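Local structure of NIF3-related protein (Bacillus cereus, 2GX8) at residues Y42-A47 with D51-Q56; A70-E75 with L389-F394; H93-N98 with K107-I112. The protein is of unknown function but, as a Nif3-family protein, binds two zinc ions in a dimetal site and carries an additional domain thought to be regulatory. All coordinates share one frame; numbering follows the deposited sequence.

Contact 1 of 3, residues Y42-A47 with D51-Q56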
ATOM      1  N   TYR C  42       0.419 -34.915  -4.379  1.00 58.20           N
ATOM      2  CA  TYR C  42      -0.081 -33.568  -4.161  1.00 57.84           C
ATOM      3  C   TYR C  42       1.064 -32.589  -3.960  1.00 57.21           C
ATOM      4  O   TYR C  42       1.288 -32.142  -2.829  1.00 57.36           O
ATOM      5  CB  TYR C  42      -1.023 -33.557  -2.939  1.00 58.29           C
ATOM      6  CG  TYR C  42      -2.240 -34.437  -3.139  1.00 58.66           C
ATOM      7  CD1 TYR C  42      -2.288 -35.747  -2.644  1.00 56.69           C
ATOM      8  CD2 TYR C  42      -3.328 -33.967  -3.853  1.00 58.04           C
ATOM      9  CE1 TYR C  42      -3.394 -36.555  -2.864  1.00 55.60           C
ATOM     10  CE2 TYR C  42      -4.430 -34.751  -4.077  1.00 59.80           C
ATOM     11  CZ  TYR C  42      -4.469 -36.037  -3.583  1.00 60.83           C
ATOM     12  OH  TYR C  42      -5.603 -36.789  -3.841  1.00 62.85           O
ATOM     13  N   PRO C  43       1.798 -32.257  -5.047  1.00 56.27           N
ATOM     14  CA  PRO C  43       2.937 -31.338  -4.926  1.00 56.37           C
ATOM     15  C   PRO C  43       2.597 -29.923  -4.443  1.00 56.88           C
ATOM     16  O   PRO C  43       1.521 -29.409  -4.747  1.00 57.00           O
ATOM     17  CB  PRO C  43       3.530 -31.310  -6.340  1.00 55.65           C
ATOM     18  CG  PRO C  43       2.478 -31.830  -7.218  1.00 55.14           C
ATOM     19  CD  PRO C  43       1.633 -32.748  -6.427  1.00 55.44           C
ATOM     20  N   LYS C  44       3.531 -29.312  -3.704  1.00 57.27           N
ATOM     21  CA  LYS C  44       3.366 -27.966  -3.119  1.00 58.04           C
ATOM     22  C   LYS C  44       3.294 -26.800  -4.118  1.00 58.01           C
ATOM     23  O   LYS C  44       2.810 -25.729  -3.771  1.00 58.05           O
ATOM     24  CB  LYS C  44       4.457 -27.697  -2.070  1.00 58.25           C
ATOM     25  CG  LYS C  44       4.306 -28.468  -0.759  1.00 58.84           C
ATOM     26  CD  LYS C  44       5.556 -28.296   0.106  1.00 60.35           C
ATOM     27  CE  LYS C  44       5.359 -28.888   1.489  1.00 66.36           C
ATOM     28  NZ  LYS C  44       6.647 -29.064   2.264  1.00 68.23           N
ATOM     29  N   HIS C  45       3.775 -26.996  -5.345  1.00 58.32           N
ATOM     30  CA  HIS C  45       3.678 -25.955  -6.372  1.00 59.00           C
ATOM     31  C   HIS C  45       2.241 -25.799  -6.909  1.00 59.48           C
ATOM     32  O   HIS C  45       1.912 -24.800  -7.550  1.00 58.92           O
ATOM     33  CB  HIS C  45       4.678 -26.189  -7.509  1.00 58.75           C
ATOM     34  CG  HIS C  45       4.573 -27.537  -8.157  1.00 59.83           C
ATOM     35  ND1 HIS C  45       3.650 -27.825  -9.142  1.00 62.09           N
ATOM     36  CD2 HIS C  45       5.311 -28.662  -7.999  1.00 60.92           C
ATOM     37  CE1 HIS C  45       3.808 -29.074  -9.545  1.00 61.13           C
ATOM     38  NE2 HIS C  45       4.814 -29.603  -8.869  1.00 61.85           N
ATOM     39  N   LEU C  46       1.395 -26.790  -6.627  1.00 60.50           N
ATOM     40  CA  LEU C  46      -0.016 -26.763  -7.018  1.00 62.24           C
ATOM     41  C   LEU C  46      -0.842 -25.829  -6.125  1.00 63.87           C
ATOM     42  O   LEU C  46      -1.883 -25.297  -6.559  1.00 64.40           O
ATOM     43  CB  LEU C  46      -0.626 -28.171  -6.989  1.00 61.48           C
ATOM     44  CG  LEU C  46      -0.050 -29.183  -7.969  1.00 59.99           C
ATOM     45  CD1 LEU C  46      -0.863 -30.438  -7.940  1.00 57.76           C
ATOM     46  CD2 LEU C  46      -0.060 -28.600  -9.343  1.00 57.49           C
ATOM     47  N   ALA C  47      -0.381 -25.656  -4.881  1.00 65.54           N
ATOM     48  CA  ALA C  47      -0.998 -24.755  -3.899  1.00 67.07           C
ATOM     49  C   ALA C  47      -1.092 -23.320  -4.438  1.00 68.05           C
ATOM     50  O   ALA C  47      -0.227 -22.859  -5.189  1.00 68.13           O
ATOM     51  CB  ALA C  47      -0.222 -24.783  -2.574  1.00 67.27           C
ATOM     52  N   ASP C  51      -1.481 -19.502   0.176  1.00 72.23           N
ATOM     53  CA  ASP C  51      -2.005 -20.673   0.906  1.00 70.98           C
ATOM     54  C   ASP C  51      -0.966 -21.064   1.968  1.00 70.31           C
ATOM     55  O   ASP C  51       0.238 -20.766   1.826  1.00 71.10           O
ATOM     56  CB  ASP C  51      -2.347 -21.851  -0.047  1.00 70.70           C
ATOM     57  CG  ASP C  51      -3.287 -22.919   0.589  1.00 69.30           C
ATOM     58  OD1 ASP C  51      -3.260 -24.082   0.130  1.00 67.18           O
ATOM     59  OD2 ASP C  51      -4.045 -22.614   1.537  1.00 66.45           O
ATOM     60  N   LYS C  52      -1.448 -21.715   3.029  1.00 68.64           N
ATOM     61  CA  LYS C  52      -0.641 -22.123   4.167  1.00 67.03           C
ATOM     62  C   LYS C  52      -0.600 -23.655   4.261  1.00 65.70           C
ATOM     63  O   LYS C  52      -1.506 -24.266   4.816  1.00 65.43           O
ATOM     64  CB  LYS C  52      -1.270 -21.538   5.445  1.00 67.10           C
ATOM     65  CG  LYS C  52      -1.636 -20.035   5.400  1.00 70.03           C
ATOM     66  CD  LYS C  52      -0.480 -19.071   5.715  1.00 74.56           C
ATOM     67  CE  LYS C  52       0.631 -18.966   4.639  1.00 78.20           C
ATOM     68  NZ  LYS C  52       1.828 -18.164   5.098  1.00 75.53           N
ATOM     69  N   ILE C  53       0.442 -24.283   3.719  1.00 64.35           N
ATOM     70  CA  ILE C  53       0.549 -25.752   3.748  1.00 62.83           C
ATOM     71  C   ILE C  53       1.911 -26.295   4.247  1.00 61.24           C
ATOM     72  O   ILE C  53       2.842 -25.530   4.479  1.00 60.74           O
ATOM     73  CB  ILE C  53       0.197 -26.362   2.377  1.00 64.00           C
ATOM     74  CG1 ILE C  53       1.313 -26.122   1.358  1.00 62.74           C
ATOM     75  CG2 ILE C  53      -1.165 -25.830   1.867  1.00 63.03           C
ATOM     76  CD1 ILE C  53       1.071 -26.847   0.092  1.00 60.55           C
ATOM     77  N   GLY C  54       2.004 -27.614   4.420  1.00 59.32           N
ATOM     78  CA  GLY C  54       3.219 -28.251   4.932  1.00 57.57           C
ATOM     79  C   GLY C  54       3.177 -28.597   6.428  1.00 56.71           C
ATOM     80  O   GLY C  54       2.120 -28.644   7.032  1.00 56.66           O
ATOM     81  N   LEU C  55       4.332 -28.870   7.021  1.00 55.86           N
ATOM     82  CA  LEU C  55       4.373 -29.181   8.443  1.00 56.06           C
ATOM     83  C   LEU C  55       4.013 -27.927   9.220  1.00 56.02           C
ATOM     84  O   LEU C  55       4.628 -26.871   9.031  1.00 57.76           O
ATOM     85  CB  LEU C  55       5.760 -29.702   8.878  1.00 55.41           C
ATOM     86  CG  LEU C  55       5.903 -30.162  10.351  1.00 55.25           C
ATOM     87  CD1 LEU C  55       5.015 -31.393  10.658  1.00 51.35           C
ATOM     88  CD2 LEU C  55       7.375 -30.454  10.723  1.00 54.87           C
ATOM     89  N   GLN C  56       3.010 -28.026  10.075  1.00 56.13           N
ATOM     90  CA  GLN C  56       2.611 -26.869  10.851  1.00 55.97           C
ATOM     91  C   GLN C  56       2.956 -27.022  12.319  1.00 56.96           C
ATOM     92  O   GLN C  56       3.330 -26.049  12.996  1.00 57.27           O
ATOM     93  CB  GLN C  56       1.124 -26.590  10.678  1.00 57.08           C
ATOM     94  CG  GLN C  56       0.758 -26.154   9.256  1.00 57.55           C
ATOM     95  CD  GLN C  56      -0.523 -25.390   9.212  1.00 60.12           C
ATOM     96  OE1 GLN C  56      -1.549 -25.836   9.731  1.00 66.15           O
ATOM     97  NE2 GLN C  56      -0.487 -24.220   8.584  1.00 62.38           N
TER

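Contact 2 of 3, residues A70-E75 with L389-F394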
ATOM      1  N   ALA C  70      -7.458 -36.176   7.939  1.00 50.16           N
ATOM      2  CA  ALA C  70      -8.561 -35.356   8.453  1.00 51.23           C
ATOM      3  C   ALA C  70      -8.909 -34.229   7.511  1.00 51.54           C
ATOM      4  O   ALA C  70      -8.107 -33.875   6.650  1.00 52.93           O
ATOM      5  CB  ALA C  70      -8.190 -34.765   9.831  1.00 49.04           C
ATOM      6  N   LEU C  71     -10.107 -33.670   7.687  1.00 52.13           N
ATOM      7  CA  LEU C  71     -10.507 -32.479   6.961  1.00 52.82           C
ATOM      8  C   LEU C  71     -10.199 -31.283   7.901  1.00 55.89           C
ATOM      9  O   LEU C  71      -9.376 -30.413   7.583  1.00 58.34           O
ATOM     10  CB  LEU C  71     -11.978 -32.558   6.528  1.00 51.64           C
ATOM     11  CG  LEU C  71     -12.612 -31.280   5.953  1.00 52.72           C
ATOM     12  CD1 LEU C  71     -11.941 -30.893   4.669  1.00 53.56           C
ATOM     13  CD2 LEU C  71     -14.107 -31.419   5.723  1.00 47.44           C
ATOM     14  N   ASP C  72     -10.818 -31.281   9.080  1.00 55.87           N
ATOM     15  CA  ASP C  72     -10.621 -30.257  10.095  1.00 55.49           C
ATOM     16  C   ASP C  72      -9.915 -30.882  11.284  1.00 56.43           C
ATOM     17  O   ASP C  72     -10.290 -31.993  11.692  1.00 54.58           O
ATOM     18  CB  ASP C  72     -11.990 -29.774  10.553  1.00 54.55           C
ATOM     19  CG  ASP C  72     -12.798 -29.221   9.412  1.00 56.62           C
ATOM     20  OD1 ASP C  72     -12.237 -28.333   8.741  1.00 54.15           O
ATOM     21  OD2 ASP C  72     -13.972 -29.647   9.178  1.00 55.89           O
ATOM     22  N   VAL C  73      -8.890 -30.206  11.824  1.00 56.23           N
ATOM     23  CA  VAL C  73      -8.253 -30.727  13.015  1.00 58.19           C
ATOM     24  C   VAL C  73      -8.914 -30.122  14.232  1.00 58.87           C
ATOM     25  O   VAL C  73      -8.490 -29.092  14.726  1.00 60.75           O
ATOM     26  CB  VAL C  73      -6.740 -30.461  13.077  1.00 59.53           C
ATOM     27  CG1 VAL C  73      -6.157 -31.090  14.329  1.00 58.33           C
ATOM     28  CG2 VAL C  73      -6.044 -30.990  11.835  1.00 56.82           C
ATOM     29  N   THR C  74      -9.985 -30.744  14.695  1.00 59.65           N
ATOM     30  CA  THR C  74     -10.697 -30.284  15.895  1.00 59.29           C
ATOM     31  C   THR C  74     -10.091 -31.073  17.041  1.00 59.34           C
ATOM     32  O   THR C  74      -9.280 -31.966  16.803  1.00 59.38           O
ATOM     33  CB  THR C  74     -12.170 -30.649  15.808  1.00 59.45           C
ATOM     34  OG1 THR C  74     -12.283 -32.075  15.723  1.00 60.95           O
ATOM     35  CG2 THR C  74     -12.778 -30.057  14.553  1.00 61.70           C
ATOM     36  N   GLU C  75     -10.469 -30.775  18.280  1.00 59.75           N
ATOM     37  CA  GLU C  75      -9.899 -31.515  19.397  1.00 60.79           C
ATOM     38  C   GLU C  75     -10.309 -33.005  19.392  1.00 60.43           C
ATOM     39  O   GLU C  75      -9.481 -33.870  19.694  1.00 59.29           O
ATOM     40  CB  GLU C  75     -10.184 -30.853  20.743  1.00 61.00           C
ATOM     41  CG  GLU C  75      -9.195 -31.324  21.800  1.00 64.84           C
ATOM     42  CD  GLU C  75      -9.273 -30.550  23.082  1.00 70.25           C
ATOM     43  OE1 GLU C  75     -10.115 -29.634  23.166  1.00 74.52           O
ATOM     44  OE2 GLU C  75      -8.485 -30.851  24.009  1.00 72.12           O
ATOM     45  N   LEU C 389     -14.907 -38.938  12.476  1.00 57.06           N
ATOM     46  CA  LEU C 389     -15.645 -37.839  13.058  1.00 57.06           C
ATOM     47  C   LEU C 389     -16.288 -36.905  12.044  1.00 56.56           C
ATOM     48  O   LEU C 389     -15.706 -36.558  11.025  1.00 57.30           O
ATOM     49  CB  LEU C 389     -14.761 -37.079  14.037  1.00 56.17           C
ATOM     50  CG  LEU C 389     -14.183 -38.087  15.029  1.00 58.70           C
ATOM     51  CD1 LEU C 389     -13.383 -37.382  16.078  1.00 57.53           C
ATOM     52  CD2 LEU C 389     -15.281 -38.951  15.676  1.00 59.79           C
ATOM     53  N   HIS C 390     -17.516 -36.530  12.347  1.00 56.30           N
ATOM     54  CA  HIS C 390     -18.287 -35.639  11.526  1.00 56.51           C
ATOM     55  C   HIS C 390     -17.975 -34.195  11.971  1.00 55.35           C
ATOM     56  O   HIS C 390     -18.196 -33.853  13.134  1.00 55.00           O
ATOM     57  CB  HIS C 390     -19.761 -35.974  11.737  1.00 57.10           C
ATOM     58  CG  HIS C 390     -20.689 -35.156  10.902  1.00 61.88           C
ATOM     59  ND1 HIS C 390     -20.890 -35.399   9.558  1.00 66.67           N
ATOM     60  CD2 HIS C 390     -21.469 -34.096  11.215  1.00 68.77           C
ATOM     61  CE1 HIS C 390     -21.754 -34.522   9.079  1.00 69.59           C
ATOM     62  NE2 HIS C 390     -22.123 -33.722  10.063  1.00 71.25           N
ATOM     63  N   THR C 391     -17.479 -33.348  11.072  1.00 53.26           N
ATOM     64  CA  THR C 391     -17.111 -31.989  11.481  1.00 53.20           C
ATOM     65  C   THR C 391     -17.875 -30.833  10.836  1.00 54.03           C
ATOM     66  O   THR C 391     -17.365 -29.721  10.798  1.00 53.52           O
ATOM     67  CB  THR C 391     -15.601 -31.724  11.298  1.00 53.39           C
ATOM     68  OG1 THR C 391     -15.248 -31.969   9.931  1.00 52.59           O
ATOM     69  CG2 THR C 391     -14.763 -32.634  12.197  1.00 51.52           C
ATOM     70  N   ASP C 392     -19.084 -31.095  10.350  1.00 54.31           N
ATOM     71  CA  ASP C 392     -19.919 -30.064   9.786  1.00 54.39           C
ATOM     72  C   ASP C 392     -20.475 -29.264  10.956  1.00 54.67           C
ATOM     73  O   ASP C 392     -21.135 -29.819  11.840  1.00 54.95           O
ATOM     74  CB  ASP C 392     -21.074 -30.716   9.033  1.00 56.30           C
ATOM     75  CG  ASP C 392     -21.778 -29.769   8.042  1.00 57.18           C
ATOM     76  OD1 ASP C 392     -22.630 -30.282   7.295  1.00 61.83           O
ATOM     77  OD2 ASP C 392     -21.477 -28.549   7.968  1.00 59.95           O
ATOM     78  N   PRO C 393     -20.174 -27.960  11.010  1.00 54.89           N
ATOM     79  CA  PRO C 393     -20.717 -27.142  12.122  1.00 54.46           C
ATOM     80  C   PRO C 393     -22.207 -26.881  12.056  1.00 54.90           C
ATOM     81  O   PRO C 393     -22.782 -26.473  13.055  1.00 57.06           O
ATOM     82  CB  PRO C 393     -19.971 -25.820  12.003  1.00 53.65           C
ATOM     83  CG  PRO C 393     -19.360 -25.777  10.654  1.00 54.41           C
ATOM     84  CD  PRO C 393     -19.276 -27.202  10.123  1.00 54.68           C
ATOM     85  N   PHE C 394     -22.832 -27.161  10.914  1.00 55.22           N
ATOM     86  CA  PHE C 394     -24.257 -26.891  10.660  1.00 54.91           C
ATOM     87  C   PHE C 394     -25.233 -28.073  10.676  1.00 55.78           C
ATOM     88  O   PHE C 394     -24.922 -29.149  10.176  1.00 55.23           O
ATOM     89  CB  PHE C 394     -24.428 -26.274   9.263  1.00 54.25           C
ATOM     90  CG  PHE C 394     -23.665 -25.020   9.056  1.00 54.09           C
ATOM     91  CD1 PHE C 394     -22.517 -25.015   8.268  1.00 55.53           C
ATOM     92  CD2 PHE C 394     -24.083 -23.826   9.655  1.00 55.34           C
ATOM     93  CE1 PHE C 394     -21.764 -23.852   8.093  1.00 54.26           C
ATOM     94  CE2 PHE C 394     -23.346 -22.653   9.474  1.00 54.99           C
ATOM     95  CZ  PHE C 394     -22.184 -22.665   8.691  1.00 53.15           C
TER

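Contact 3 of 3, residues H93-N98 with K107-I112. With ZN (zinc ion), chain L.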
ATOM      1  N   HIS C  93      -7.714 -28.693   5.787  1.00 54.14           N
ATOM      2  CA  HIS C  93      -7.762 -27.297   6.198  1.00 54.11           C
ATOM      3  C   HIS C  93      -6.662 -27.104   7.221  1.00 55.47           C
ATOM      4  O   HIS C  93      -6.602 -27.840   8.197  1.00 56.29           O
ATOM      5  CB  HIS C  93      -9.081 -26.918   6.838  1.00 53.24           C
ATOM      6  CG  HIS C  93     -10.243 -27.063   5.939  1.00 53.92           C
ATOM      7  ND1 HIS C  93     -11.469 -27.488   6.387  1.00 55.32           N
ATOM      8  CD2 HIS C  93     -10.373 -26.855   4.612  1.00 53.91           C
ATOM      9  CE1 HIS C  93     -12.327 -27.485   5.382  1.00 57.72           C
ATOM     10  NE2 HIS C  93     -11.680 -27.128   4.288  1.00 59.41           N
ATOM     11  N   PRO C  94      -5.786 -26.120   6.987  1.00 56.44           N
ATOM     12  CA  PRO C  94      -4.672 -25.826   7.879  1.00 57.49           C
ATOM     13  C   PRO C  94      -5.159 -25.562   9.306  1.00 56.71           C
ATOM     14  O   PRO C  94      -6.120 -24.869   9.476  1.00 56.76           O
ATOM     15  CB  PRO C  94      -4.093 -24.520   7.301  1.00 56.51           C
ATOM     16  CG  PRO C  94      -4.560 -24.449   5.919  1.00 57.64           C
ATOM     17  CD  PRO C  94      -5.827 -25.222   5.819  1.00 57.05           C
ATOM     18  N   LEU C  95      -4.505 -26.126  10.307  1.00 57.41           N
ATOM     19  CA  LEU C  95      -4.833 -25.809  11.710  1.00 57.10           C
ATOM     20  C   LEU C  95      -4.370 -24.374  12.035  1.00 56.63           C
ATOM     21  O   LEU C  95      -5.065 -23.631  12.709  1.00 56.62           O
ATOM     22  CB  LEU C  95      -4.212 -26.822  12.665  1.00 56.04           C
ATOM     23  CG  LEU C  95      -4.234 -26.571  14.186  1.00 58.65           C
ATOM     24  CD1 LEU C  95      -5.631 -26.576  14.795  1.00 54.33           C
ATOM     25  CD2 LEU C  95      -3.370 -27.651  14.837  1.00 53.97           C
ATOM     26  N   ILE C  96      -3.197 -23.986  11.558  1.00 56.06           N
ATOM     27  CA  ILE C  96      -2.797 -22.603  11.717  1.00 55.51           C
ATOM     28  C   ILE C  96      -3.057 -21.967  10.371  1.00 56.99           C
ATOM     29  O   ILE C  96      -2.447 -22.371   9.395  1.00 57.44           O
ATOM     30  CB  ILE C  96      -1.298 -22.447  11.993  1.00 54.93           C
ATOM     31  CG1 ILE C  96      -0.922 -23.124  13.307  1.00 53.99           C
ATOM     32  CG2 ILE C  96      -0.913 -20.964  12.038  1.00 53.43           C
ATOM     33  CD1 ILE C  96       0.552 -23.051  13.611  1.00 52.64           C
ATOM     34  N   PHE C  97      -3.978 -21.011  10.290  1.00 58.40           N
ATOM     35  CA  PHE C  97      -4.186 -20.311   9.029  1.00 59.28           C
ATOM     36  C   PHE C  97      -3.664 -18.888   9.231  1.00 58.69           C
ATOM     37  O   PHE C  97      -2.730 -18.470   8.568  1.00 58.62           O
ATOM     38  CB  PHE C  97      -5.639 -20.332   8.533  1.00 61.66           C
ATOM     39  CG  PHE C  97      -5.764 -19.893   7.090  1.00 63.60           C
ATOM     40  CD1 PHE C  97      -5.443 -20.779   6.058  1.00 65.00           C
ATOM     41  CD2 PHE C  97      -6.122 -18.581   6.767  1.00 68.08           C
ATOM     42  CE1 PHE C  97      -5.505 -20.383   4.733  1.00 67.12           C
ATOM     43  CE2 PHE C  97      -6.193 -18.157   5.429  1.00 67.90           C
ATOM     44  CZ  PHE C  97      -5.882 -19.059   4.413  1.00 66.91           C
ATOM     45  N   ASN C  98      -4.268 -18.149  10.150  1.00 58.36           N
ATOM     46  CA  ASN C  98      -3.730 -16.856  10.550  1.00 57.58           C
ATOM     47  C   ASN C  98      -2.498 -17.200  11.414  1.00 55.87           C
ATOM     48  O   ASN C  98      -2.557 -18.151  12.206  1.00 55.07           O
ATOM     49  CB  ASN C  98      -4.761 -16.078  11.366  1.00 58.18           C
ATOM     50  CG  ASN C  98      -6.009 -15.749  10.562  1.00 63.63           C
ATOM     51  OD1 ASN C  98      -5.924 -15.252   9.429  1.00 65.39           O
ATOM     52  ND2 ASN C  98      -7.181 -16.024  11.143  1.00 65.52           N
ATOM     53  N   LYS C 107      -8.135 -21.368  26.044  1.00 58.09           N
ATOM     54  CA  LYS C 107      -9.140 -21.305  24.964  1.00 56.80           C
ATOM     55  C   LYS C 107      -9.219 -22.573  24.139  1.00 54.54           C
ATOM     56  O   LYS C 107      -8.236 -23.285  24.042  1.00 53.90           O
ATOM     57  CB  LYS C 107      -8.880 -20.091  24.066  1.00 57.86           C
ATOM     58  CG  LYS C 107      -8.886 -18.776  24.838  1.00 59.69           C
ATOM     59  CD  LYS C 107      -8.771 -17.603  23.906  1.00 63.04           C
ATOM     60  CE  LYS C 107      -8.583 -16.317  24.667  1.00 66.20           C
ATOM     61  NZ  LYS C 107      -8.309 -15.215  23.708  1.00 71.10           N
ATOM     62  N   ALA C 108     -10.392 -22.849  23.547  1.00 53.64           N
ATOM     63  CA  ALA C 108     -10.594 -24.089  22.768  1.00 53.57           C
ATOM     64  C   ALA C 108      -9.526 -24.347  21.720  1.00 53.43           C
ATOM     65  O   ALA C 108      -9.061 -25.470  21.555  1.00 54.14           O
ATOM     66  CB  ALA C 108     -11.957 -24.122  22.122  1.00 52.54           C
ATOM     67  N   TYR C 109      -9.146 -23.293  21.010  1.00 54.96           N
ATOM     68  CA  TYR C 109      -8.168 -23.392  19.942  1.00 55.23           C
ATOM     69  C   TYR C 109      -6.775 -23.693  20.433  1.00 55.48           C
ATOM     70  O   TYR C 109      -6.089 -24.538  19.862  1.00 55.51           O
ATOM     71  CB  TYR C 109      -8.171 -22.095  19.147  1.00 57.04           C
ATOM     72  CG  TYR C 109      -7.187 -22.078  18.009  1.00 55.95           C
ATOM     73  CD1 TYR C 109      -7.342 -22.949  16.935  1.00 59.39           C
ATOM     74  CD2 TYR C 109      -6.124 -21.187  17.989  1.00 56.83           C
ATOM     75  CE1 TYR C 109      -6.475 -22.948  15.872  1.00 59.50           C
ATOM     76  CE2 TYR C 109      -5.232 -21.180  16.923  1.00 60.53           C
ATOM     77  CZ  TYR C 109      -5.429 -22.062  15.857  1.00 60.30           C
ATOM     78  OH  TYR C 109      -4.592 -22.086  14.766  1.00 59.22           O
ATOM     79  N   GLY C 110      -6.356 -22.997  21.497  1.00 56.88           N
ATOM     80  CA  GLY C 110      -5.024 -23.181  22.082  1.00 54.85           C
ATOM     81  C   GLY C 110      -4.889 -24.567  22.683  1.00 55.91           C
ATOM     82  O   GLY C 110      -3.797 -25.121  22.713  1.00 56.83           O
ATOM     83  N   LYS C 111      -6.002 -25.126  23.158  1.00 55.78           N
ATOM     84  CA  LYS C 111      -6.048 -26.468  23.716  1.00 54.38           C
ATOM     85  C   LYS C 111      -5.790 -27.549  22.659  1.00 54.95           C
ATOM     86  O   LYS C 111      -5.337 -28.639  22.988  1.00 55.96           O
ATOM     87  CB  LYS C 111      -7.422 -26.730  24.341  1.00 54.65           C
ATOM     88  CG  LYS C 111      -7.672 -26.105  25.686  1.00 52.47           C
ATOM     89  CD  LYS C 111      -9.072 -26.453  26.125  1.00 53.06           C
ATOM     90  CE  LYS C 111      -9.245 -26.202  27.598  1.00 56.83           C
ATOM     91  NZ  LYS C 111      -8.721 -24.877  27.954  1.00 60.67           N
ATOM     92  N   ILE C 112      -6.093 -27.260  21.403  1.00 55.10           N
ATOM     93  CA  ILE C 112      -5.855 -28.222  20.316  1.00 54.68           C
ATOM     94  C   ILE C 112      -4.370 -28.282  20.049  1.00 55.61           C
ATOM     95  O   ILE C 112      -3.787 -29.361  19.973  1.00 56.14           O
ATOM     96  CB  ILE C 112      -6.575 -27.825  18.999  1.00 54.89           C
ATOM     97  CG1 ILE C 112      -8.091 -27.825  19.195  1.00 51.74           C
ATOM     98  CG2 ILE C 112      -6.217 -28.828  17.890  1.00 57.23           C
ATOM     99  CD1 ILE C 112      -8.870 -27.250  18.027  1.00 53.51           C
TER
HETATM  100 ZN    ZN L 374     -12.116 -26.052   2.355  1.00 55.72          ZN
HETATM  101  O   HOH W   1      -4.813 -19.427  13.468  1.00 47.03           O

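Contact 1 of 3, residues Y42-A47 with D51-Q56
Ile53 reaches across to Ala47 and Lys44 with the end of its longer branch. Ile53 CD1 lies 3.6 Å from Ala47 CB and 3.7 Å from Lys44 CG, so a single methyl group is shared by the alanine and by the root of the lysine chain. The branch gets there because CG1 stands between the backbone N and the carbonyl carbon (chi1 73°) and then runs out extended, sliding past Lys44 in the opposite direction. Lys44 is extended too, and farther along it Lys44 CE passes 4.1 Å from Gly54 CA, where strand 54-56 begins. Its ammonium group makes no bond to 51-56; it forms a long, weak ion pair with Glu39. On the other flank Ala47 CB comes to 4.1 Å from Asp51 OD1, a loose touch; both carboxylate oxygens have their polar partners outside the pair, OD1 in Thr128 OG1 and OD2 in His127 ND1. Around this first shell, a backbone hydrogen bond from Leu46 N to Pro43 O (3.2 Å) shapes the turn that presents Lys44 and Ala47, while Gly54 pairs with Ala125 of the neighbouring strand. No hydrogen bond crosses between the two segments. The loop after helix 31-38 therefore rests on the entry to strand 54-56, outermost in the sheet within this chain, through apolar carbon contacts, and the polar groups beside them look to partners outside the pair.

Contact 2 of 3, residues A70-E75 with L389-F394
Thr391 and Asp72 make the one hydrogen bond between the segments. Thr391 OG1 donates to Asp72 OD2 over 2.8 Å, meeting the anti lone pair, on the side turned away from OD1. The hydroxyl is aimed by a chi1 of 57°, which sets OG1 between the backbone N and the carbonyl carbon and leaves CG2 anti to the carbonyl carbon. Asp72 has more than this one partner: OD1 accepts from His93 ND1, and OD2 is also hydrogen-bonded to Tyr339 OH of the third subunit. With both oxygens engaged, the rotation of the carboxylate is well fixed.

Apolar contact is slight. Thr391 CG2 meets Thr74 CG2 methyl to methyl at 4.0 Å, the two side chains crossing at a slant. Thr391 thus presents its two branches to different residues, the hydroxyl to Asp72 and the methyl to Thr74.

Capping occupies the other branch of Thr74. Its OG1 makes a weak hydrogen bond to Val77 N, so the residue is the N-cap of helix 75-84 while its methyl group packs against Thr391.

The segment 70-75 is the turn from strand 66-70 into that helix, a strand-to-helix junction of the alpha/beta core. Through His93, a ligand of a zinc ion, Asp72 is a second-shell residue of the dimetal site typical of the Nif3 family: its carboxylate orients the metal-binding imidazole and probably increases its electron density.

Contact 3 of 3, residues H93-N98 with K107-I112
Leu95 and Ile112 mark the closest backbone approach, their CA atoms 9.0 Å apart, so the loop 93-98 and the first turn of helix 108-118 are bridged by side chains. Tyr109 spans the gap, Tyr109 OH donating a short 2.6 Å hydrogen bond to Leu95 O. The acceptor lies at the edge of the phenol ring, in its plane, whereas the donor is tilted 32° out of the carbonyl plane, with a C=O...O angle of 134°. With CG anti to the backbone N (chi1 180°), the ring leaves the helix and extends to the loop. A water donates to Tyr109 OH at 3.0 Å and to Asn98 O at 2.9 Å, linking the tyrosine to a second loop carbonyl.

Beside this polar end, Leu95 supplies the apolar part. Leu95 CD1 sits 3.9 Å from both Tyr109 CE1 and Ile112 CG2, one methyl group touching both the ring carbon and the isoleucine branch. Ile96 stands at about a right angle to Tyr109, with Ile96 CG1 4.1 Å from Tyr109 OH. Met347 of the third subunit packs on Tyr109 and Ile112.

At the start of the loop, His93 turns to the metal. NE2 binds a zinc ion also held by His357 and Glu360. The loop follows strand 88-91, so consecutive histidines serve the two zinc ions, His92 one and His93 the other, where the chain leaves the parallel part of the sheet.

In the fold
Along the chain contact 1 closes first; contact 3 is nested within the long loop closed by contact 2. Contacts 2 and 3 have centres 12 Å apart and meet through Asp72 and His93, where the strand-end loops after 66-70 and 88-91 lie side by side. Contact 1 is about 18 Å from contact 3 and 20 Å from contact 2, centre to centre, but touches contact 3 through Gln56 NE2, bonded to Ile96 O. All three border one mixed sheet: contact 1 at 54-56 and contact 2 beyond 383-386, the strands outermost within the chain, and after 66-70, contact 3 after 88-91. Contacts 2 and 3 also touch the third subunit, placing the zinc site near a subunit interface.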